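Local coordinates for protein D-isomer specific 2-hydroxyacid dehydrogenase NAD-binding (Xanthobacter autotrophicus, PDB 4XA8) that probably acts as an NADPH-binding oxidoreductase of the D-isomer specific 2-hydroxyacid dehydrogenase family, at residues Glu219-Leu224 with Ala228-Val233; Phe113-His118 with Ser199-Val204; Asp34-Arg39 with Glu50-Ala55; Ala9-Ser14 with His62-Arg67. All coordinates share one frame; numbering follows the deposited sequence.

Contact 1 (Glu219-Leu224 with Ala228-Val233)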
# COMPACT_ATOMS: atom_id res chain seq x y z
N GLU A 219 26.58 12.68 2.32
CA GLU A 219 26.26 14.09 2.50
C GLU A 219 24.76 14.41 2.27
O GLU A 219 24.15 15.15 3.05
CB GLU A 219 27.13 14.92 1.57
CG GLU A 219 26.98 16.42 1.72
CD GLU A 219 27.80 17.15 0.68
OE1 GLU A 219 29.00 16.87 0.62
OE2 GLU A 219 27.24 17.96 -0.08
N ARG A 220 24.19 13.85 1.21
CA ARG A 220 22.76 14.08 0.87
C ARG A 220 21.81 13.38 1.81
O ARG A 220 20.75 13.93 2.17
CB ARG A 220 22.45 13.63 -0.55
CG ARG A 220 22.63 14.75 -1.59
CD ARG A 220 24.06 15.08 -1.78
NE ARG A 220 24.31 16.08 -2.82
CZ ARG A 220 24.82 15.81 -4.03
NH1 ARG A 220 25.09 14.58 -4.42
NH2 ARG A 220 25.09 16.82 -4.86
N LEU A 221 22.12 12.14 2.17
CA LEU A 221 21.35 11.45 3.18
C LEU A 221 21.28 12.22 4.53
O LEU A 221 20.24 12.19 5.23
CB LEU A 221 21.91 10.05 3.41
CG LEU A 221 21.75 9.00 2.29
CD1 LEU A 221 22.55 7.75 2.68
CD2 LEU A 221 20.29 8.65 2.06
N ALA A 222 22.39 12.86 4.91
CA ALA A 222 22.43 13.62 6.13
C ALA A 222 21.53 14.87 6.10
O ALA A 222 21.15 15.37 7.15
CB ALA A 222 23.86 14.00 6.46
N HIS A 223 21.13 15.33 4.91
CA HIS A 223 20.19 16.47 4.80
C HIS A 223 18.76 16.12 5.13
O HIS A 223 17.97 16.99 5.45
CB HIS A 223 20.18 17.00 3.37
CG HIS A 223 21.45 17.67 2.97
ND1 HIS A 223 22.10 18.57 3.77
CD2 HIS A 223 22.15 17.62 1.81
CE1 HIS A 223 23.17 19.02 3.15
NE2 HIS A 223 23.22 18.46 1.95
N LEU A 224 18.41 14.85 4.98
CA LEU A 224 17.12 14.37 5.43
C LEU A 224 16.96 14.61 6.92
O LEU A 224 17.93 14.55 7.64
CB LEU A 224 17.01 12.87 5.14
CG LEU A 224 16.92 12.46 3.68
CD1 LEU A 224 17.13 10.96 3.57
CD2 LEU A 224 15.55 12.90 3.12
N ALA A 228 13.66 10.05 9.06
CA ALA A 228 13.08 10.00 7.76
C ALA A 228 12.84 8.57 7.33
O ALA A 228 13.48 7.64 7.81
CB ALA A 228 13.97 10.72 6.73
N LYS A 229 11.89 8.41 6.43
CA LYS A 229 11.55 7.12 5.81
C LYS A 229 11.94 7.14 4.32
O LYS A 229 11.62 8.07 3.60
CB LYS A 229 10.08 6.84 6.03
CG LYS A 229 9.78 6.87 7.55
CD LYS A 229 8.38 7.20 7.92
CE LYS A 229 8.09 6.92 9.40
NZ LYS A 229 6.89 5.99 9.48
N PHE A 230 12.67 6.11 3.88
CA PHE A 230 13.39 6.11 2.60
C PHE A 230 12.89 4.96 1.70
O PHE A 230 12.87 3.80 2.11
CB PHE A 230 14.86 5.95 2.92
CG PHE A 230 15.78 6.13 1.76
CD1 PHE A 230 16.13 5.04 0.97
CD2 PHE A 230 16.34 7.37 1.46
CE1 PHE A 230 17.00 5.17 -0.09
CE2 PHE A 230 17.23 7.50 0.40
CZ PHE A 230 17.55 6.41 -0.37
N ILE A 231 12.48 5.29 0.47
CA ILE A 231 11.97 4.34 -0.50
C ILE A 231 12.84 4.45 -1.77
O ILE A 231 13.00 5.56 -2.30
CB ILE A 231 10.54 4.66 -0.88
CG1 ILE A 231 9.64 4.51 0.34
CG2 ILE A 231 10.04 3.78 -2.02
CD1 ILE A 231 8.33 5.23 0.18
N ASN A 232 13.39 3.33 -2.24
CA ASN A 232 14.22 3.33 -3.50
C ASN A 232 13.63 2.42 -4.53
O ASN A 232 13.57 1.20 -4.31
CB ASN A 232 15.64 2.90 -3.25
CG ASN A 232 16.54 3.22 -4.43
OD1 ASN A 232 16.13 3.90 -5.37
ND2 ASN A 232 17.75 2.69 -4.39
N VAL A 233 13.14 3.01 -5.64
CA VAL A 233 12.60 2.24 -6.75
C VAL A 233 13.34 2.60 -8.06
O VAL A 233 12.89 2.22 -9.13
CB VAL A 233 11.07 2.43 -6.94
CG1 VAL A 233 10.31 1.83 -5.72
CG2 VAL A 233 10.71 3.90 -7.08
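L221 of helix 218-223 and L224 just after it pack against F230 and A228 of strand 228-232. All four residues are buried. Every contact between the two segments is apolar, and no hydrogen bond joins them.

The aromatic part of the contact centres on the F230 ring. L221 CD2 lies 3.7 Å from F230 CE2, and the two side chains cross at about a right angle. The methyl approaches the ring obliquely. L224 CD1 comes to the rim instead, near the ring plane, 4.2 Å from F230 CD2. F230 holds its CG anti to the backbone N (chi1 -171°), which carries the ring across to both leucines. V202 and V204 of the neighbouring strand 201-204 also touch F230.

The aliphatic part is closer to the turn. L224 CB meets A228 CB at 4.0 Å. Here the backbones are also nearest, with L224 CA and A228 CA 6.4 Å apart. Three residues separate the segments, so the chain leaves the helix and enters the strand in a short connection.

Within the helical segment H223 N bonds to R220 O and L224 N to L221 O. The strand bonds its backbone to strands 201-204 and 253-258. K229 points away from the helix, and its NZ is paired outside the contact, in salt bridges with D121 and E255.

This is the second half of the beta-alpha-beta unit formed by strand 201-204, helix 218-223 and strand 228-232. Between these segments the fit rests on apolar burial, without a hydrogen bond across. L221 O has a weak hydrogen bond with H252 NE2, outside them.

Contact 2 (Phe113-His118 with Ser199-Val204)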
# COMPACT_ATOMS: atom_id res chain seq x y z
N PHE A 113 1.71 2.32 -2.73
CA PHE A 113 1.80 1.29 -1.68
C PHE A 113 2.93 1.56 -0.68
O PHE A 113 2.72 1.51 0.52
CB PHE A 113 1.98 -0.11 -2.32
CG PHE A 113 2.59 -1.11 -1.37
CD1 PHE A 113 1.83 -1.72 -0.39
CD2 PHE A 113 3.94 -1.41 -1.43
CE1 PHE A 113 2.42 -2.62 0.51
CE2 PHE A 113 4.55 -2.30 -0.54
CZ PHE A 113 3.79 -2.88 0.44
N CYS A 114 4.14 1.87 -1.19
CA CYS A 114 5.30 2.07 -0.30
C CYS A 114 5.14 3.34 0.58
O CYS A 114 5.39 3.33 1.78
CB CYS A 114 6.58 2.27 -1.12
SG CYS A 114 7.11 0.84 -2.04
N VAL A 115 4.64 4.42 -0.03
CA VAL A 115 4.41 5.67 0.70
C VAL A 115 3.34 5.44 1.76
O VAL A 115 3.54 5.86 2.93
CB VAL A 115 4.03 6.82 -0.21
CG1 VAL A 115 3.56 8.04 0.58
CG2 VAL A 115 5.22 7.15 -1.07
N LEU A 116 2.24 4.75 1.41
CA LEU A 116 1.14 4.55 2.41
C LEU A 116 1.59 3.62 3.56
O LEU A 116 1.24 3.83 4.74
CB LEU A 116 -0.12 3.97 1.75
CG LEU A 116 -0.89 4.88 0.78
CD1 LEU A 116 -1.93 4.12 -0.03
CD2 LEU A 116 -1.51 5.94 1.63
N ARG A 117 2.40 2.65 3.21
CA ARG A 117 2.89 1.70 4.18
C ARG A 117 3.72 2.49 5.26
O ARG A 117 3.54 2.27 6.46
CB ARG A 117 3.68 0.61 3.48
CG ARG A 117 4.47 -0.36 4.32
CD ARG A 117 5.17 -1.49 3.51
NE ARG A 117 5.77 -2.36 4.53
CZ ARG A 117 6.93 -2.16 5.11
NH1 ARG A 117 7.69 -1.14 4.75
NH2 ARG A 117 7.33 -2.96 6.10
N HIS A 118 4.58 3.40 4.85
CA HIS A 118 5.33 4.23 5.81
C HIS A 118 4.51 5.30 6.51
O HIS A 118 4.67 5.52 7.71
CB HIS A 118 6.56 4.85 5.13
CG HIS A 118 7.61 3.84 4.80
ND1 HIS A 118 8.29 3.15 5.78
CD2 HIS A 118 8.05 3.36 3.62
CE1 HIS A 118 9.14 2.31 5.21
NE2 HIS A 118 9.02 2.44 3.90
N SER A 199 11.51 16.72 3.65
CA SER A 199 10.84 15.46 3.25
C SER A 199 10.89 14.44 4.40
O SER A 199 11.95 13.85 4.68
CB SER A 199 11.52 14.86 2.03
OG SER A 199 11.41 15.69 0.89
N GLU A 200 9.75 14.16 5.01
CA GLU A 200 9.63 13.10 5.99
C GLU A 200 9.74 11.70 5.39
O GLU A 200 10.32 10.81 6.00
CB GLU A 200 8.29 13.20 6.76
CG GLU A 200 8.22 12.19 7.87
CD GLU A 200 6.93 12.23 8.69
OE1 GLU A 200 6.26 13.29 8.78
OE2 GLU A 200 6.59 11.18 9.24
N ILE A 201 9.14 11.52 4.22
CA ILE A 201 9.26 10.28 3.42
C ILE A 201 9.88 10.69 2.12
O ILE A 201 9.42 11.68 1.48
CB ILE A 201 7.89 9.64 3.17
CG1 ILE A 201 7.20 9.30 4.50
CG2 ILE A 201 7.99 8.38 2.35
CD1 ILE A 201 5.75 8.98 4.39
N VAL A 202 10.91 9.97 1.67
CA VAL A 202 11.51 10.34 0.39
C VAL A 202 11.45 9.14 -0.57
O VAL A 202 11.63 7.99 -0.15
CB VAL A 202 12.95 10.93 0.54
CG1 VAL A 202 13.90 9.88 1.05
CG2 VAL A 202 13.51 11.47 -0.77
N VAL A 203 11.11 9.41 -1.84
CA VAL A 203 11.02 8.33 -2.90
C VAL A 203 12.06 8.60 -3.96
O VAL A 203 11.99 9.60 -4.70
CB VAL A 203 9.63 8.19 -3.55
CG1 VAL A 203 9.56 6.94 -4.38
CG2 VAL A 203 8.52 8.20 -2.51
N VAL A 204 13.04 7.73 -4.06
CA VAL A 204 14.05 7.87 -5.13
C VAL A 204 13.53 7.28 -6.46
O VAL A 204 13.29 6.06 -6.57
CB VAL A 204 15.35 7.13 -4.80
CG1 VAL A 204 16.40 7.41 -5.89
CG2 VAL A 204 15.88 7.56 -3.44
O HOH W 1 5.67 8.79 8.23
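I201 and V203 of strand 201-204 pack on V115 of helix 103-119. Just before the strand, E200 makes no direct contact with the helix segment. A water lies 2.8 Å from E200 OE2 and makes a weak, long link of 3.5 Å to H118 O. E200 OE1 has a salt bridge to R140.

I201 comes next and points toward the helix. Its CG1 is anti to the carbonyl carbon (chi1 -59°), and CD1 at the end of that branch does the touching. I201 CD1 lies 4.1 Å from V115 O and 4.3 Å from H118 CB. The H118 ring is held elsewhere: ND1 is hydrogen-bonded with E255 OE1, and NE2 with T257 OG1.

V202 points away from the helix and packs on F230. V203 turns back toward it. V203 CG2 meets V115 CG2 at 3.8 Å, methyl to methyl, and the two side chains cross at about a right angle.

The helix segment and strand run nearly antiparallel, at 161°, with their axes 9.6 Å apart at closest approach. V203 also lies near the NADPH-site residue V233. Helix 103-119 packs here on the middle strand of a seven-stranded parallel sheet with order 3-2-1-4-5-6-7, as in a Rossmann-type NAD(P)-binding domain.

Contact 3 (Asp34-Arg39 with Glu50-Ala55)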
# COMPACT_ATOMS: atom_id res chain seq x y z
N ASP A 34 12.66 -20.52 -31.75
CA ASP A 34 13.61 -21.28 -30.94
C ASP A 34 14.12 -20.34 -29.86
O ASP A 34 14.77 -19.33 -30.17
CB ASP A 34 14.77 -21.74 -31.82
CG ASP A 34 15.73 -22.70 -31.10
OD1 ASP A 34 15.46 -23.10 -29.94
OD2 ASP A 34 16.73 -23.08 -31.72
N VAL A 35 13.82 -20.66 -28.62
CA VAL A 35 14.13 -19.82 -27.48
C VAL A 35 15.01 -20.68 -26.62
O VAL A 35 14.65 -21.82 -26.29
CB VAL A 35 12.88 -19.40 -26.65
CG1 VAL A 35 13.29 -18.47 -25.51
CG2 VAL A 35 11.84 -18.71 -27.50
N ARG A 36 16.18 -20.16 -26.30
CA ARG A 36 17.14 -20.87 -25.51
C ARG A 36 17.43 -20.04 -24.28
O ARG A 36 17.79 -18.85 -24.37
CB ARG A 36 18.39 -21.09 -26.33
CG ARG A 36 18.12 -21.74 -27.67
CD ARG A 36 19.39 -21.84 -28.49
NE ARG A 36 19.08 -22.36 -29.80
CZ ARG A 36 19.98 -22.59 -30.76
NH1 ARG A 36 21.27 -22.34 -30.56
NH2 ARG A 36 19.57 -23.08 -31.91
N ILE A 37 17.27 -20.67 -23.12
CA ILE A 37 17.46 -19.99 -21.84
C ILE A 37 18.88 -20.24 -21.40
O ILE A 37 19.27 -21.39 -21.18
CB ILE A 37 16.46 -20.49 -20.78
CG1 ILE A 37 15.03 -20.16 -21.25
CG2 ILE A 37 16.69 -19.81 -19.42
CD1 ILE A 37 13.94 -20.94 -20.50
N ALA A 38 19.67 -19.17 -21.30
CA ALA A 38 21.03 -19.27 -20.79
C ALA A 38 20.95 -19.30 -19.30
O ALA A 38 20.13 -18.58 -18.70
CB ALA A 38 21.87 -18.07 -21.22
N ARG A 39 21.85 -20.09 -18.71
CA ARG A 39 21.91 -20.35 -17.27
C ARG A 39 22.43 -19.13 -16.51
O ARG A 39 23.45 -18.56 -16.89
CB ARG A 39 22.84 -21.56 -17.08
CG ARG A 39 23.15 -21.91 -15.66
CD ARG A 39 23.64 -23.34 -15.58
NE ARG A 39 25.01 -23.47 -16.06
CZ ARG A 39 25.62 -24.64 -16.24
NH1 ARG A 39 24.97 -25.77 -15.99
NH2 ARG A 39 26.87 -24.70 -16.67
N GLU A 50 26.07 -20.21 -33.29
CA GLU A 50 25.96 -19.53 -34.58
C GLU A 50 24.51 -19.33 -35.02
O GLU A 50 24.24 -18.43 -35.82
CB GLU A 50 26.77 -20.29 -35.65
CG GLU A 50 28.26 -20.22 -35.39
CD GLU A 50 29.09 -20.65 -36.57
OE1 GLU A 50 29.38 -21.86 -36.66
OE2 GLU A 50 29.45 -19.78 -37.39
N GLU A 51 23.58 -20.12 -34.48
CA GLU A 51 22.17 -20.02 -34.87
C GLU A 51 21.43 -18.95 -34.09
O GLU A 51 20.28 -18.64 -34.41
CB GLU A 51 21.46 -21.38 -34.73
CG GLU A 51 21.94 -22.41 -35.74
CD GLU A 51 21.31 -23.79 -35.57
OE1 GLU A 51 21.38 -24.60 -36.51
OE2 GLU A 51 20.75 -24.07 -34.50
N VAL A 52 22.08 -18.37 -33.08
CA VAL A 52 21.47 -17.38 -32.20
C VAL A 52 21.56 -16.00 -32.83
O VAL A 52 22.66 -15.52 -33.13
CB VAL A 52 22.18 -17.33 -30.83
CG1 VAL A 52 21.66 -16.18 -30.00
CG2 VAL A 52 21.97 -18.64 -30.10
N ARG A 53 20.42 -15.38 -33.03
CA ARG A 53 20.40 -14.10 -33.73
C ARG A 53 19.76 -12.97 -32.92
O ARG A 53 19.91 -11.79 -33.26
CB ARG A 53 19.70 -14.28 -35.07
CG ARG A 53 20.47 -15.21 -35.99
CD ARG A 53 19.65 -15.57 -37.20
NE ARG A 53 19.70 -14.53 -38.23
CZ ARG A 53 19.06 -14.60 -39.40
NH1 ARG A 53 18.32 -15.66 -39.71
NH2 ARG A 53 19.16 -13.60 -40.26
N TYR A 54 19.09 -13.32 -31.84
CA TYR A 54 18.46 -12.33 -30.98
C TYR A 54 18.82 -12.65 -29.54
O TYR A 54 18.93 -13.82 -29.18
CB TYR A 54 16.94 -12.36 -31.22
CG TYR A 54 16.55 -12.78 -32.64
CD1 TYR A 54 16.71 -11.91 -33.73
CD2 TYR A 54 16.08 -14.06 -32.89
CE1 TYR A 54 16.37 -12.31 -35.01
CE2 TYR A 54 15.75 -14.47 -34.17
CZ TYR A 54 15.90 -13.59 -35.22
OH TYR A 54 15.58 -14.01 -36.49
N ALA A 55 19.05 -11.60 -28.74
CA ALA A 55 19.33 -11.73 -27.31
C ALA A 55 18.39 -10.84 -26.48
O ALA A 55 18.33 -9.63 -26.70
CB ALA A 55 20.79 -11.39 -27.03
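A salt bridge with a small apolar contact beside it joins strand 34-37 to the 3-10 turn just before strand 52-57, and to V52, that strand's first residue. It lies at the edge of the five-stranded parallel sheet, partly buried. R36 carries it. R36 NH2 bonds to E51 OE2 at 3.0 Å, with an N-H...acceptor angle of 152°. The acceptor lies in the guanidinium plane, and E51 uses the anti lone pair of OE2. The two planar groups are 56° apart.

The same guanidinium grips D34 side-on, completing a D34-R36-E51 salt-bridge network. R36 NE (3.1 Å) meets D34 OD2 from above the carboxylate plane. R36 NH2 (2.8 Å) meets D34 OD2 on the syn side, tilted out of the plane toward the same face. R36 is extended from CG to NE, which carries the guanidinium over A9 of strand 9-13 to a place between D34 and E51.

The strands are not neighbours. Strand 9-13 lies between them in the sheet. This explains why R36 CA and V52 CA, the nearest pair, are 8.7 Å apart.

The two acids come within 5.0 Å of each other, D34 OD2 to E51 OE2. The shared arginine would offset their like charges. R36 NH1 bonds to D48 O. It also packs obliquely against V52 CG2, at 3.8 Å.

Contact 4 (Ala9-Ser14 with His62-Arg67)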
# COMPACT_ATOMS: atom_id res chain seq x y z
N ALA A 9 17.63 -18.34 -33.70
CA ALA A 9 17.23 -18.57 -32.30
C ALA A 9 17.31 -17.31 -31.45
O ALA A 9 18.11 -16.39 -31.72
CB ALA A 9 18.08 -19.67 -31.67
N LEU A 10 16.45 -17.25 -30.44
CA LEU A 10 16.56 -16.25 -29.40
C LEU A 10 17.16 -16.84 -28.15
O LEU A 10 16.74 -17.90 -27.70
CB LEU A 10 15.17 -15.70 -29.04
CG LEU A 10 15.20 -14.58 -28.00
CD1 LEU A 10 14.09 -13.57 -28.26
CD2 LEU A 10 15.12 -15.17 -26.59
N VAL A 11 18.13 -16.12 -27.58
CA VAL A 11 18.72 -16.48 -26.29
C VAL A 11 18.26 -15.48 -25.21
O VAL A 11 18.27 -14.27 -25.44
CB VAL A 11 20.27 -16.52 -26.33
CG1 VAL A 11 20.88 -15.14 -26.55
CG2 VAL A 11 20.82 -17.09 -25.03
N PHE A 12 17.89 -16.02 -24.06
CA PHE A 12 17.44 -15.27 -22.90
C PHE A 12 18.46 -15.35 -21.77
O PHE A 12 18.92 -16.47 -21.39
CB PHE A 12 16.17 -15.94 -22.36
CG PHE A 12 15.59 -15.26 -21.14
CD1 PHE A 12 16.01 -15.59 -19.87
CD2 PHE A 12 14.59 -14.29 -21.28
CE1 PHE A 12 15.43 -14.98 -18.75
CE2 PHE A 12 14.04 -13.67 -20.17
CZ PHE A 12 14.45 -14.04 -18.91
N TYR A 13 18.79 -14.20 -21.18
CA TYR A 13 19.57 -14.19 -19.96
C TYR A 13 19.01 -13.17 -18.95
O TYR A 13 18.93 -11.96 -19.23
CB TYR A 13 21.07 -13.89 -20.19
CG TYR A 13 21.83 -14.00 -18.89
CD1 TYR A 13 21.89 -12.92 -18.02
CD2 TYR A 13 22.46 -15.18 -18.51
CE1 TYR A 13 22.54 -13.01 -16.80
CE2 TYR A 13 23.13 -15.28 -17.30
CZ TYR A 13 23.17 -14.19 -16.44
OH TYR A 13 23.81 -14.25 -15.21
N SER A 14 18.71 -13.65 -17.75
CA SER A 14 18.50 -12.72 -16.63
C SER A 14 18.60 -13.44 -15.28
O SER A 14 18.08 -14.52 -15.13
CB SER A 14 17.15 -12.03 -16.75
OG SER A 14 16.90 -11.24 -15.58
N HIS A 62 29.97 -10.79 -18.13
CA HIS A 62 31.04 -10.18 -18.95
C HIS A 62 31.40 -11.16 -20.08
O HIS A 62 31.57 -12.35 -19.85
CB HIS A 62 32.27 -9.86 -18.07
N GLY A 63 31.44 -10.67 -21.32
CA GLY A 63 31.79 -11.53 -22.46
C GLY A 63 30.64 -12.35 -23.03
O GLY A 63 30.83 -13.10 -23.97
N PHE A 64 29.42 -12.20 -22.50
CA PHE A 64 28.29 -13.02 -22.95
C PHE A 64 28.01 -12.87 -24.46
O PHE A 64 27.81 -13.87 -25.18
CB PHE A 64 27.05 -12.66 -22.14
CG PHE A 64 25.81 -13.41 -22.53
CD1 PHE A 64 25.62 -14.74 -22.15
CD2 PHE A 64 24.81 -12.78 -23.25
CE1 PHE A 64 24.44 -15.40 -22.48
CE2 PHE A 64 23.63 -13.44 -23.57
CZ PHE A 64 23.45 -14.75 -23.18
N PHE A 65 28.02 -11.66 -24.96
CA PHE A 65 27.61 -11.47 -26.35
C PHE A 65 28.63 -12.02 -27.33
O PHE A 65 28.28 -12.25 -28.49
CB PHE A 65 27.36 -10.00 -26.69
CG PHE A 65 26.21 -9.40 -25.96
CD1 PHE A 65 24.91 -9.84 -26.21
CD2 PHE A 65 26.41 -8.39 -25.04
CE1 PHE A 65 23.84 -9.30 -25.54
CE2 PHE A 65 25.34 -7.84 -24.36
CZ PHE A 65 24.05 -8.29 -24.62
N ALA A 66 29.87 -12.25 -26.87
CA ALA A 66 30.91 -12.74 -27.76
C ALA A 66 30.64 -14.17 -28.14
O ALA A 66 31.26 -14.69 -29.06
CB ALA A 66 32.28 -12.63 -27.13
N ARG A 67 29.74 -14.82 -27.43
CA ARG A 67 29.35 -16.18 -27.76
C ARG A 67 28.59 -16.29 -29.08
O ARG A 67 28.42 -17.39 -29.59
CB ARG A 67 28.41 -16.75 -26.68
CG ARG A 67 29.00 -17.06 -25.31
CD ARG A 67 27.80 -17.30 -24.39
NE ARG A 67 28.12 -17.71 -23.03
CZ ARG A 67 28.33 -18.97 -22.64
NH1 ARG A 67 28.30 -19.96 -23.51
NH2 ARG A 67 28.61 -19.23 -21.37
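F64 reaches from the loop after strand 52-57 to V11 and Y13 of strand 9-13, an inner strand of the five-stranded parallel alpha/beta sheet, next to the edge strand 34-37. F64 is the one residue of 62-67 that makes the contact. Its CG is anti to the backbone N (chi1 178°), and this directs the ring at the strand.

The tight part is buried. V11 and F64 approach from opposite directions, and V11 CG2 sits at the ring edge, near its plane. Y13 turns the edge of its ring to the face of F64. The ring centroids are 5.6 Å apart and the planes are at 51°, so this edge-to-face pair is well tilted from perpendicular. F68 makes a further edge-to-face pair with F64, and V57 of strand 52-57 also touches it. The polar end of Y13 has its partner elsewhere, as OH is hydrogen-bonded to G41 N.

The loose side is the loop itself. H62, G63 and A66 are exposed and make no contact with strand 9-13. The H62 side chain is not modelled beyond CB. G63 has a positive phi. The turn is tied by local bonds, A66 N to G63 O and R67 N to F64 O, and D89 accepts from F65 N.

V11 and Y13 meet at one atom: F64 CZ lies 3.9 Å from Y13 CB and 4.0 Å from V11 CG2.

The contacts fall into two pairs on opposite sides of the chain's centre. Contacts 3 and 4 have centres about 7 Å apart and share the five-stranded sheet, where strand 9-13 lies between 34-37 and 52-57. Contacts 1 and 2 have centres about 10 Å apart and share the seven-stranded sheet, where strands 201-204 and 228-232 are neighbours. Centres of contacts 1 and 3 are about 41 Å apart. Along the chain, both segments of contact 3 fall between those of contact 4; contact 2 follows, then contact 1. The protein thus has two separate parallel-sheet bodies, and contacts 1 and 2 belong to the NAD-binding one.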